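PDB 2YQU: 2-oxoglutarate dehydrogenase E3 component from Thermus thermophilus, which probably catalyses the NAD(+)-dependent oxidation of protein-bound dihydrolipoyl groups to lipoyl groups, using one bound FAD per subunit in a homodimeric flavoprotein. Local coordinates for residues A[33-36]-A[41-44]; A[139-144]-A[154-159]; A[82-87]-A[160-165]; A[15-20]-A[102-107]. All blocks are in the same frame, centred on the assembly; numbering follows the deposited sequence.

Contact 1 (A[33-36]-A[41-44]). With FAD (flavin-adenine dinucleotide), chain D.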
# COMPACT_ATOMS: atom_id res chain seq x y z
N GLU A 33 -28.48 19.02 -3.32
CA GLU A 33 -28.23 18.72 -1.91
C GLU A 33 -27.41 19.83 -1.24
O GLU A 33 -26.60 20.48 -1.89
CB GLU A 33 -27.51 17.38 -1.75
CG GLU A 33 -28.24 16.20 -2.38
CD GLU A 33 -29.64 16.01 -1.83
OE1 GLU A 33 -29.81 16.06 -0.59
OE2 GLU A 33 -30.58 15.81 -2.64
N LYS A 34 -27.61 20.02 0.05
CA LYS A 34 -26.95 21.12 0.76
C LYS A 34 -25.42 21.03 0.73
O LYS A 34 -24.75 22.01 0.46
CB LYS A 34 -27.45 21.19 2.21
CG LYS A 34 -26.68 22.16 3.11
CD LYS A 34 -27.49 22.45 4.37
CE LYS A 34 -26.63 23.04 5.48
NZ LYS A 34 -27.29 24.21 6.13
N ALA A 35 -24.89 19.85 1.03
CA ALA A 35 -23.44 19.64 1.07
C ALA A 35 -22.92 19.19 -0.29
O ALA A 35 -23.61 18.49 -1.04
CB ALA A 35 -23.07 18.61 2.12
N LEU A 36 -21.69 19.60 -0.60
CA LEU A 36 -21.04 19.21 -1.84
C LEU A 36 -20.37 17.86 -1.64
O LEU A 36 -20.25 17.39 -0.52
CB LEU A 36 -19.99 20.26 -2.22
CG LEU A 36 -20.52 21.69 -2.37
CD1 LEU A 36 -19.39 22.69 -2.58
CD2 LEU A 36 -21.53 21.76 -3.50
N LEU A 41 -19.11 11.36 -1.21
CA LEU A 41 -18.73 12.02 0.03
C LEU A 41 -19.82 11.94 1.10
O LEU A 41 -19.53 11.70 2.27
CB LEU A 41 -18.38 13.49 -0.24
CG LEU A 41 -17.29 14.07 0.64
CD1 LEU A 41 -16.92 15.45 0.15
CD2 LEU A 41 -17.70 14.09 2.10
N ARG A 42 -21.07 12.13 0.70
CA ARG A 42 -22.18 12.28 1.64
C ARG A 42 -22.68 10.95 2.19
O ARG A 42 -22.93 10.83 3.40
CB ARG A 42 -23.35 13.02 0.97
CG ARG A 42 -23.04 14.44 0.55
CD ARG A 42 -24.27 15.18 -0.01
NE ARG A 42 -24.59 14.78 -1.39
CZ ARG A 42 -25.46 13.83 -1.73
NH1 ARG A 42 -26.13 13.13 -0.81
NH2 ARG A 42 -25.66 13.55 -3.01
N VAL A 43 -22.86 9.98 1.30
CA VAL A 43 -23.53 8.71 1.64
C VAL A 43 -22.89 7.49 0.96
O VAL A 43 -23.54 6.46 0.79
CB VAL A 43 -25.02 8.76 1.24
CG1 VAL A 43 -25.74 9.87 2.00
CG2 VAL A 43 -25.19 8.94 -0.27
N GLY A 44 -21.61 7.61 0.59
CA GLY A 44 -20.95 6.61 -0.23
C GLY A 44 -19.57 6.21 0.27
O GLY A 44 -19.43 5.72 1.38
PA FAD D . -22.55 11.55 -7.63
O1A FAD D . -23.74 10.71 -7.35
O2A FAD D . -21.41 11.34 -6.62
O5B FAD D . -22.99 13.08 -7.70
C5B FAD D . -24.16 13.44 -8.39
C4B FAD D . -24.72 14.68 -7.72
O4B FAD D . -25.63 15.29 -8.61
C3B FAD D . -25.50 14.36 -6.44
O3B FAD D . -24.94 15.06 -5.35
C2B FAD D . -26.91 14.83 -6.72
O2B FAD D . -27.50 15.44 -5.60
C1B FAD D . -26.71 15.81 -7.86
N9A FAD D . -27.82 15.99 -8.81
C8A FAD D . -28.46 15.03 -9.55
N7A FAD D . -29.37 15.63 -10.33
C5A FAD D . -29.32 16.96 -10.10
C6A FAD D . -30.02 18.05 -10.63
N6A FAD D . -30.87 17.93 -11.65
N1A FAD D . -29.70 19.30 -10.17
C2A FAD D . -28.72 19.52 -9.23
N3A FAD D . -28.03 18.44 -8.73
C4A FAD D . -28.34 17.20 -9.16
N1 FAD D . -16.94 4.46 -5.47
C2 FAD D . -15.57 4.27 -5.39
O2 FAD D . -14.83 4.55 -6.34
N3 FAD D . -15.02 3.77 -4.24
C4 FAD D . -15.82 3.44 -3.17
O4 FAD D . -15.26 3.19 -2.11
C4X FAD D . -17.20 3.63 -3.23
N5 FAD D . -18.02 3.30 -2.15
C5X FAD D . -19.39 3.51 -2.25
C6 FAD D . -20.20 3.18 -1.16
C7 FAD D . -21.59 3.37 -1.24
C7M FAD D . -22.42 3.10 -0.02
C8 FAD D . -22.15 3.91 -2.40
C8M FAD D . -23.57 4.42 -2.41
C9 FAD D . -21.34 4.23 -3.48
C9A FAD D . -19.95 4.03 -3.42
N10 FAD D . -19.13 4.34 -4.50
C10 FAD D . -17.76 4.14 -4.40
C1' FAD D . -19.68 4.79 -5.83
C2' FAD D . -19.55 6.31 -5.92
O2' FAD D . -20.26 6.93 -4.86
C3' FAD D . -19.99 6.86 -7.27
O3' FAD D . -19.33 6.15 -8.30
C4' FAD D . -19.63 8.33 -7.40
O4' FAD D . -20.25 9.08 -6.38
C5' FAD D . -20.02 8.86 -8.79
O5' FAD D . -19.77 10.24 -8.87
P FAD D . -20.67 11.18 -9.82
O1P FAD D . -20.11 12.57 -9.80
O2P FAD D . -20.86 10.56 -11.19
O3P FAD D . -22.14 11.22 -9.15
O HOH W 1 -23.45 16.90 -3.16
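Ala-35 and Arg-42 share a water molecule whose oxygen is gripped three ways. It donates to Ala-35 O at 2.7 Å and, over a longer path, to the adenosine-ribose hydroxyl oxygen O3B of FAD, and it accepts from Arg-42 NE in the plane of the guanidinium. The same O3B accepts from Arg-42 NH2 at 2.9 Å with a fairly straight N-H...O angle of 156°, so one guanidinium edge serves the ribose twice, directly and through water. A bend at chi3 (-77°) turns the planar group toward the sugar after Arg-42 CD has passed Ala-35 O at 3.5 Å. Over one face of the guanidinium lies Glu-33, through its aliphatic part: CG sits above the centre, 3.7 Å from Arg-42 CZ, and the two side chains run nearly perpendicular. The carboxylate makes no salt bridge with Arg-42, since Glu-33 OE1 stays 4.7 Å from Arg-42 NH1, though the opposite charges are likely to attract. Shortening Arg-42 to an alanine would probably cost O3B its direct N-H donor, leave the water without the one from NE and strip Glu-33 CG of its flat support. Deeper in, Leu-36 O is buried against Leu-41 CD1 and finds no polar partner. The loop leaves strand 27-31, whose Glu-31 also binds FAD; Leu-36 and Leu-41 both rest on helix 77-102, while Arg-106 of strand 105-108 bonds the carbonyls of Glu-33 and Lys-34.

Contact 2 (A[139-144]-A[154-159]). With FAD (flavin-adenine dinucleotide), chain D.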
# COMPACT_ATOMS: atom_id res chain seq x y z
N SER A 139 -25.93 8.69 -9.91
CA SER A 139 -26.86 7.56 -9.89
C SER A 139 -27.70 7.55 -8.62
O SER A 139 -27.58 8.43 -7.77
CB SER A 139 -26.09 6.24 -10.01
OG SER A 139 -25.17 6.11 -8.95
N ALA A 140 -28.58 6.56 -8.52
CA ALA A 140 -29.41 6.37 -7.34
C ALA A 140 -29.60 4.88 -7.12
O ALA A 140 -29.46 4.10 -8.05
CB ALA A 140 -30.76 7.05 -7.54
N PRO A 141 -29.92 4.45 -5.90
CA PRO A 141 -30.21 3.03 -5.67
C PRO A 141 -31.31 2.51 -6.60
O PRO A 141 -32.31 3.20 -6.82
CB PRO A 141 -30.69 3.01 -4.22
CG PRO A 141 -29.99 4.15 -3.60
CD PRO A 141 -30.00 5.23 -4.65
N LEU A 142 -31.08 1.33 -7.16
CA LEU A 142 -32.08 0.62 -7.96
C LEU A 142 -33.02 -0.06 -7.00
O LEU A 142 -32.61 -0.90 -6.19
CB LEU A 142 -31.41 -0.42 -8.86
CG LEU A 142 -32.34 -1.23 -9.78
CD1 LEU A 142 -32.77 -0.40 -10.97
CD2 LEU A 142 -31.65 -2.51 -10.25
N ILE A 143 -34.29 0.30 -7.07
CA ILE A 143 -35.31 -0.31 -6.23
C ILE A 143 -36.31 -1.00 -7.15
O ILE A 143 -37.21 -0.35 -7.69
CB ILE A 143 -36.00 0.75 -5.35
CG1 ILE A 143 -34.96 1.46 -4.47
CG2 ILE A 143 -37.09 0.08 -4.49
CD1 ILE A 143 -35.56 2.47 -3.52
N PRO A 144 -36.15 -2.31 -7.34
CA PRO A 144 -37.13 -3.06 -8.14
C PRO A 144 -38.53 -2.96 -7.53
O PRO A 144 -38.65 -2.78 -6.32
CB PRO A 144 -36.61 -4.50 -8.07
CG PRO A 144 -35.15 -4.36 -7.73
CD PRO A 144 -35.07 -3.18 -6.84
N VAL A 154 -36.80 -2.02 5.58
CA VAL A 154 -36.24 -2.32 4.27
C VAL A 154 -35.59 -1.05 3.75
O VAL A 154 -36.27 -0.04 3.58
CB VAL A 154 -37.33 -2.79 3.29
CG1 VAL A 154 -36.72 -3.18 1.95
CG2 VAL A 154 -38.11 -3.96 3.89
N VAL A 155 -34.29 -1.10 3.50
CA VAL A 155 -33.47 0.09 3.33
C VAL A 155 -32.53 0.04 2.13
O VAL A 155 -32.30 -1.02 1.55
CB VAL A 155 -32.59 0.34 4.58
CG1 VAL A 155 -33.44 0.43 5.85
CG2 VAL A 155 -31.50 -0.73 4.72
N THR A 156 -32.00 1.21 1.78
CA THR A 156 -30.90 1.34 0.83
C THR A 156 -29.59 1.53 1.58
O THR A 156 -29.56 1.57 2.81
CB THR A 156 -31.12 2.54 -0.12
OG1 THR A 156 -31.07 3.78 0.61
CG2 THR A 156 -32.49 2.49 -0.75
N SER A 157 -28.51 1.71 0.83
CA SER A 157 -27.18 1.83 1.42
C SER A 157 -27.11 3.01 2.39
O SER A 157 -26.39 2.94 3.38
CB SER A 157 -26.10 1.96 0.34
OG SER A 157 -26.45 2.93 -0.62
N THR A 158 -27.85 4.07 2.12
CA THR A 158 -27.79 5.26 2.96
C THR A 158 -28.17 4.98 4.42
O THR A 158 -27.49 5.43 5.34
CB THR A 158 -28.70 6.36 2.38
OG1 THR A 158 -28.18 6.78 1.11
CG2 THR A 158 -28.65 7.60 3.23
N GLU A 159 -29.26 4.25 4.60
CA GLU A 159 -29.78 3.95 5.93
C GLU A 159 -28.93 2.88 6.59
O GLU A 159 -28.81 2.84 7.81
CB GLU A 159 -31.23 3.50 5.84
CG GLU A 159 -32.19 4.59 5.40
CD GLU A 159 -32.16 4.89 3.90
OE1 GLU A 159 -32.29 6.07 3.52
OE2 GLU A 159 -32.05 3.95 3.09
PA FAD D . -22.55 11.55 -7.63
O1A FAD D . -23.74 10.71 -7.35
O2A FAD D . -21.41 11.34 -6.62
O5B FAD D . -22.99 13.08 -7.70
C5B FAD D . -24.16 13.44 -8.39
C4B FAD D . -24.72 14.68 -7.72
O4B FAD D . -25.63 15.29 -8.61
C3B FAD D . -25.50 14.36 -6.44
O3B FAD D . -24.94 15.06 -5.35
C2B FAD D . -26.91 14.83 -6.72
O2B FAD D . -27.50 15.44 -5.60
C1B FAD D . -26.71 15.81 -7.86
N9A FAD D . -27.82 15.99 -8.81
C8A FAD D . -28.46 15.03 -9.55
N7A FAD D . -29.37 15.63 -10.33
C5A FAD D . -29.32 16.96 -10.10
C6A FAD D . -30.02 18.05 -10.63
N6A FAD D . -30.87 17.93 -11.65
N1A FAD D . -29.70 19.30 -10.17
C2A FAD D . -28.72 19.52 -9.23
N3A FAD D . -28.03 18.44 -8.73
C4A FAD D . -28.34 17.20 -9.16
N1 FAD D . -16.94 4.46 -5.47
C2 FAD D . -15.57 4.27 -5.39
O2 FAD D . -14.83 4.55 -6.34
N3 FAD D . -15.02 3.77 -4.24
C4 FAD D . -15.82 3.44 -3.17
O4 FAD D . -15.26 3.19 -2.11
C4X FAD D . -17.20 3.63 -3.23
N5 FAD D . -18.02 3.30 -2.15
C5X FAD D . -19.39 3.51 -2.25
C6 FAD D . -20.20 3.18 -1.16
C7 FAD D . -21.59 3.37 -1.24
C7M FAD D . -22.42 3.10 -0.02
C8 FAD D . -22.15 3.91 -2.40
C8M FAD D . -23.57 4.42 -2.41
C9 FAD D . -21.34 4.23 -3.48
C9A FAD D . -19.95 4.03 -3.42
N10 FAD D . -19.13 4.34 -4.50
C10 FAD D . -17.76 4.14 -4.40
C1' FAD D . -19.68 4.79 -5.83
C2' FAD D . -19.55 6.31 -5.92
O2' FAD D . -20.26 6.93 -4.86
C3' FAD D . -19.99 6.86 -7.27
O3' FAD D . -19.33 6.15 -8.30
C4' FAD D . -19.63 8.33 -7.40
O4' FAD D . -20.25 9.08 -6.38
C5' FAD D . -20.02 8.86 -8.79
O5' FAD D . -19.77 10.24 -8.87
P FAD D . -20.67 11.18 -9.82
O1P FAD D . -20.11 12.57 -9.80
O2P FAD D . -20.86 10.56 -11.19
O3P FAD D . -22.14 11.22 -9.15
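At the crossing from the FAD-binding to the NAD-binding domain, Pro-141 lies against Thr-156 in a small apolar contact. Pro-141 CB approaches Thr-156 CG2 at 3.9 Å, and Pro-141 CG stands 4.0 Å from Thr-156 CB; ring and side chain meet at about a right angle. From farther along the same segment Ile-143 adds the end of its chain, CD1 touching the methyl CG2 of Thr-156 at 4.1 Å. One threonine methyl thus receives both partners. Strand 139-141 forms a two-stranded antiparallel sheet with strand 262-264, whereas strand 154-155 is an outermost strand of the parallel sheet of the NAD domain, a connection in keeping with the pyridine nucleotide-disulphide oxidoreductase family. The polar branch of Thr-156 is engaged separately. With chi1 at 66°, OG1 sits between the backbone N and the carbonyl carbon and donates to Glu-159 OE2 at 2.7 Å, on the syn side and 21° out of the carboxylate plane. Thr-156 N reaches Glu-159 OE2 too, at 3.0 Å and almost in line with its C-O bond, and the paired donors hold OE2 at the start of a weakly bonded helix. Both segments border the cofactor: Ser-139, a residue of the FAD site, bonds through OG to Arg-262 and to Asp-302, itself an FAD ligand, and Ser-157 OG lies 3.7 Å from FAD C8M.

Contact 3 (A[82-87]-A[160-165])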
# COMPACT_ATOMS: atom_id res chain seq x y z
N ALA A 82 -20.20 8.83 15.25
CA ALA A 82 -19.68 10.18 15.39
C ALA A 82 -18.40 10.34 14.57
O ALA A 82 -18.20 11.36 13.93
CB ALA A 82 -19.41 10.51 16.85
N HIS A 83 -17.55 9.32 14.57
CA HIS A 83 -16.33 9.34 13.76
C HIS A 83 -16.71 9.43 12.28
O HIS A 83 -16.14 10.23 11.54
CB HIS A 83 -15.48 8.09 14.01
CG HIS A 83 -14.34 7.95 13.05
ND1 HIS A 83 -13.25 8.79 13.07
CD2 HIS A 83 -14.15 7.09 12.03
CE1 HIS A 83 -12.42 8.44 12.09
NE2 HIS A 83 -12.95 7.42 11.44
N LYS A 84 -17.67 8.61 11.86
CA LYS A 84 -18.14 8.58 10.48
C LYS A 84 -18.58 9.98 10.07
O LYS A 84 -18.16 10.49 9.03
CB LYS A 84 -19.30 7.60 10.34
CG LYS A 84 -19.89 7.48 8.93
CD LYS A 84 -21.25 6.77 8.93
CE LYS A 84 -22.33 7.60 9.63
NZ LYS A 84 -23.70 7.12 9.34
N ASP A 85 -19.41 10.59 10.90
CA ASP A 85 -19.98 11.90 10.59
C ASP A 85 -18.91 12.98 10.52
O ASP A 85 -19.00 13.87 9.69
CB ASP A 85 -21.02 12.30 11.64
CG ASP A 85 -22.31 11.51 11.52
OD1 ASP A 85 -23.05 11.45 12.53
OD2 ASP A 85 -22.67 10.93 10.48
N LYS A 86 -17.93 12.90 11.41
CA LYS A 86 -16.84 13.87 11.47
C LYS A 86 -15.95 13.78 10.22
O LYS A 86 -15.51 14.80 9.70
CB LYS A 86 -16.00 13.62 12.73
CG LYS A 86 -14.92 14.64 12.99
CD LYS A 86 -14.34 14.44 14.39
CE LYS A 86 -13.24 15.43 14.70
NZ LYS A 86 -12.93 15.44 16.15
N VAL A 87 -15.70 12.56 9.76
CA VAL A 87 -14.91 12.36 8.55
C VAL A 87 -15.65 12.97 7.36
O VAL A 87 -15.06 13.65 6.53
CB VAL A 87 -14.63 10.86 8.29
CG1 VAL A 87 -13.96 10.68 6.94
CG2 VAL A 87 -13.78 10.25 9.39
N ALA A 160 -28.33 2.02 5.77
CA ALA A 160 -27.45 0.97 6.28
C ALA A 160 -26.13 1.52 6.84
O ALA A 160 -25.43 0.82 7.55
CB ALA A 160 -27.17 -0.06 5.21
N LEU A 161 -25.80 2.76 6.52
CA LEU A 161 -24.65 3.44 7.12
C LEU A 161 -24.93 3.96 8.53
O LEU A 161 -23.99 4.40 9.22
CB LEU A 161 -24.22 4.62 6.25
CG LEU A 161 -23.69 4.27 4.85
CD1 LEU A 161 -23.76 5.49 3.95
CD2 LEU A 161 -22.27 3.73 4.96
N SER A 162 -26.19 3.91 8.95
CA SER A 162 -26.66 4.62 10.14
C SER A 162 -27.70 3.85 10.95
O SER A 162 -28.56 4.46 11.59
CB SER A 162 -27.28 5.96 9.73
OG SER A 162 -26.38 6.75 8.97
N PHE A 163 -27.65 2.52 10.93
CA PHE A 163 -28.58 1.75 11.77
C PHE A 163 -28.44 2.23 13.22
O PHE A 163 -27.32 2.40 13.71
CB PHE A 163 -28.31 0.24 11.70
CG PHE A 163 -28.71 -0.41 10.39
CD1 PHE A 163 -27.90 -1.40 9.84
CD2 PHE A 163 -29.89 -0.09 9.73
CE1 PHE A 163 -28.24 -2.03 8.64
CE2 PHE A 163 -30.23 -0.71 8.54
CZ PHE A 163 -29.41 -1.69 8.00
N PRO A 164 -29.57 2.46 13.90
CA PRO A 164 -29.56 2.93 15.30
C PRO A 164 -29.12 1.88 16.34
O PRO A 164 -28.86 2.22 17.49
CB PRO A 164 -31.02 3.37 15.53
CG PRO A 164 -31.83 2.59 14.54
CD PRO A 164 -30.94 2.33 13.36
N GLU A 165 -29.08 0.62 15.93
CA GLU A 165 -28.44 -0.46 16.69
C GLU A 165 -27.96 -1.53 15.73
O GLU A 165 -28.32 -1.53 14.55
CB GLU A 165 -29.41 -1.04 17.73
CG GLU A 165 -30.60 -1.80 17.15
CD GLU A 165 -31.70 -0.90 16.61
OE1 GLU A 165 -32.15 -1.14 15.47
OE2 GLU A 165 -32.13 0.04 17.31
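Lys-84 stretches from helix 77-102 to the backbone of Leu-161, and its side chain illustrates how a buried amine can be brought to a loop carbonyl. CB points at the loop, and CG stands opposite the backbone N, carrying the chain straight off the helix. The next torsion stays extended; the chain then bends at chi3 (67°), so that the last carbons run alongside the carbonyl oxygen instead of past it. Lys-84 CD and CE are equally near to Leu-161 O, each 3.6 Å away. The tip closes the approach: Lys-84 NZ donates to Leu-161 O at 2.7 Å, coming in from above the carbonyl plane, 61° out of it, with a C=O...N angle of 117°. This bond therefore makes use of the flank of the oxygen and not of a lone-pair direction. Lys-84 NZ also comes within 2.7 Å of Ser-162 OG, but the angle there is too poor for a hydrogen bond to be counted. Leu-161 CB packs 4.0 Å from Lys-84 NZ. On the helix itself Asp-85 OD2 lies 4.1 Å from Lys-84 NZ, beyond bonding distance, and its charge would probably favour the protonated amine. The loop, which leads from helix 157-160 to strand 169-173, is thereby tied to the long helix of the FAD domain. Helix 45-63 touches Lys-84 through Pro-47 and Leu-161 through Leu-51, helix 177-188 meets Leu-161 through Leu-182, and His-83 bonds Ala-378 O of the second subunit.

Contact 4 (A[15-20]-A[102-107])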
# COMPACT_ATOMS: atom_id res chain seq x y z
N VAL A 15 -14.67 17.82 -9.20
CA VAL A 15 -13.31 17.79 -9.72
C VAL A 15 -13.21 18.44 -11.10
O VAL A 15 -12.25 19.16 -11.40
CB VAL A 15 -12.73 16.36 -9.74
CG1 VAL A 15 -11.39 16.32 -10.46
CG2 VAL A 15 -12.60 15.85 -8.32
N ALA A 16 -14.21 18.20 -11.95
CA ALA A 16 -14.27 18.87 -13.24
C ALA A 16 -14.24 20.38 -13.04
O ALA A 16 -13.53 21.10 -13.75
CB ALA A 16 -15.50 18.46 -13.99
N ALA A 17 -15.02 20.86 -12.07
CA ALA A 17 -15.14 22.30 -11.82
C ALA A 17 -13.80 22.91 -11.41
O ALA A 17 -13.42 23.94 -11.96
CB ALA A 17 -16.22 22.59 -10.77
N ILE A 18 -13.07 22.25 -10.51
CA ILE A 18 -11.75 22.72 -10.07
C ILE A 18 -10.76 22.71 -11.24
O ILE A 18 -10.05 23.68 -11.45
CB ILE A 18 -11.20 21.87 -8.88
CG1 ILE A 18 -12.07 22.05 -7.64
CG2 ILE A 18 -9.75 22.25 -8.57
CD1 ILE A 18 -11.84 20.97 -6.58
N ARG A 19 -10.72 21.62 -12.01
CA ARG A 19 -9.85 21.57 -13.17
C ARG A 19 -10.17 22.66 -14.20
O ARG A 19 -9.26 23.28 -14.76
CB ARG A 19 -9.91 20.20 -13.84
CG ARG A 19 -8.88 20.00 -14.93
CD ARG A 19 -7.43 20.04 -14.44
NE ARG A 19 -6.50 20.04 -15.57
CZ ARG A 19 -5.41 20.79 -15.67
NH1 ARG A 19 -5.06 21.66 -14.73
NH2 ARG A 19 -4.65 20.67 -16.75
N ALA A 20 -11.46 22.87 -14.44
CA ALA A 20 -11.92 23.90 -15.36
C ALA A 20 -11.44 25.28 -14.92
O ALA A 20 -10.94 26.07 -15.74
CB ALA A 20 -13.44 23.86 -15.49
N ASN A 102 -10.88 28.38 -5.73
CA ASN A 102 -10.78 28.35 -7.19
C ASN A 102 -11.78 29.27 -7.89
O ASN A 102 -11.83 29.31 -9.12
CB ASN A 102 -10.96 26.91 -7.70
CG ASN A 102 -9.71 26.07 -7.49
OD1 ASN A 102 -8.75 26.19 -8.24
ND2 ASN A 102 -9.71 25.23 -6.46
N GLY A 103 -12.58 30.01 -7.11
CA GLY A 103 -13.50 31.00 -7.65
C GLY A 103 -14.69 30.42 -8.39
O GLY A 103 -15.21 31.01 -9.33
N ILE A 104 -15.12 29.25 -7.94
CA ILE A 104 -16.24 28.54 -8.53
C ILE A 104 -17.53 28.98 -7.84
O ILE A 104 -17.64 28.93 -6.61
CB ILE A 104 -16.01 27.02 -8.38
CG1 ILE A 104 -14.84 26.59 -9.27
CG2 ILE A 104 -17.27 26.23 -8.74
CD1 ILE A 104 -14.21 25.29 -8.84
N ALA A 105 -18.49 29.44 -8.65
CA ALA A 105 -19.79 29.84 -8.16
C ALA A 105 -20.65 28.61 -7.93
O ALA A 105 -20.61 27.67 -8.72
CB ALA A 105 -20.45 30.76 -9.14
N ARG A 106 -21.41 28.63 -6.85
CA ARG A 106 -22.26 27.50 -6.50
C ARG A 106 -23.71 27.95 -6.36
O ARG A 106 -24.00 28.98 -5.76
CB ARG A 106 -21.77 26.86 -5.20
CG ARG A 106 -22.47 25.56 -4.85
CD ARG A 106 -23.59 25.74 -3.85
NE ARG A 106 -24.54 24.64 -3.86
CZ ARG A 106 -24.70 23.76 -2.87
NH1 ARG A 106 -23.95 23.79 -1.78
NH2 ARG A 106 -25.62 22.82 -2.99
N HIS A 107 -24.62 27.15 -6.93
CA HIS A 107 -26.06 27.37 -6.84
C HIS A 107 -26.68 26.15 -6.18
O HIS A 107 -26.33 25.02 -6.51
CB HIS A 107 -26.66 27.54 -8.23
CG HIS A 107 -26.02 28.62 -9.04
ND1 HIS A 107 -26.62 29.85 -9.23
CD2 HIS A 107 -24.84 28.66 -9.69
CE1 HIS A 107 -25.82 30.60 -9.97
NE2 HIS A 107 -24.74 29.91 -10.26
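Ile-18 and Ile-104 adopt the same first torsion, CG1 opposite the carbonyl carbon (chi1 -65° and -69°), and both continue extended at chi2. In Ile-104 this drives CD1 onto the backbone of helix 11-22, where it lies 3.5 Å from Ala-17 O and 3.7 Å from Ile-18 N, against the peptide that joins the two residues. Around the same methyl the side chains gather: Ala-17 CB is 3.9 Å from Ile-104 CD1, and Ile-18 CG1 is 4.1 Å from it, the two isoleucines meeting at about a right angle. The other branch of Ile-18 lies mainly on a different neighbour. Its CG2 rests on the amide of Asn-102, nearest to ND2 at 3.7 Å, with CG and OD1 only slightly farther. That contact is purely van der Waals; the amide nitrogen is hydrogen-bonded to Leu-98 O in the preceding turn. Replacing Ile-18 with an alanine is likely to open a gap between Ile-104 CD1 and the Asn-102 amide, and to take away packing from Ile-453 of the second subunit. Between the two partners, Gly-103 takes a positive phi of 71° in a Schellman motif that ends helix 77-102 and redirects the chain into strand 105-108. Ala-17 and Ile-104 both also touch Val-29 of the adjacent strand 27-31. A helix packed in this way on the parallel sheet, following strand 2-7 and a glycine-rich turn, is characteristic of the Rossmann-type FAD-binding domain.

How the contacts relate
The four contacts show how chemistry follows position. Contact 4, chiefly apolar, is buried where a helix packs on the edge of the FAD-domain sheet. Contact 1, on the same side of the chain's centre, is partly buried and mixes polar with aliphatic contacts at the cofactor; contact 4 reaches it through Arg-106. Contact 2 is partly buried as well, and also touches FAD, but joins its segments through carbon alone. Contact 3 is buried and rests on a single lysine bond. Contacts 3 and 4 use helix 77-102 and the strand after it, and both reach the second subunit. Val-43 of contact 1 packs on both contact 2 (Thr-158) and contact 3 (Leu-161).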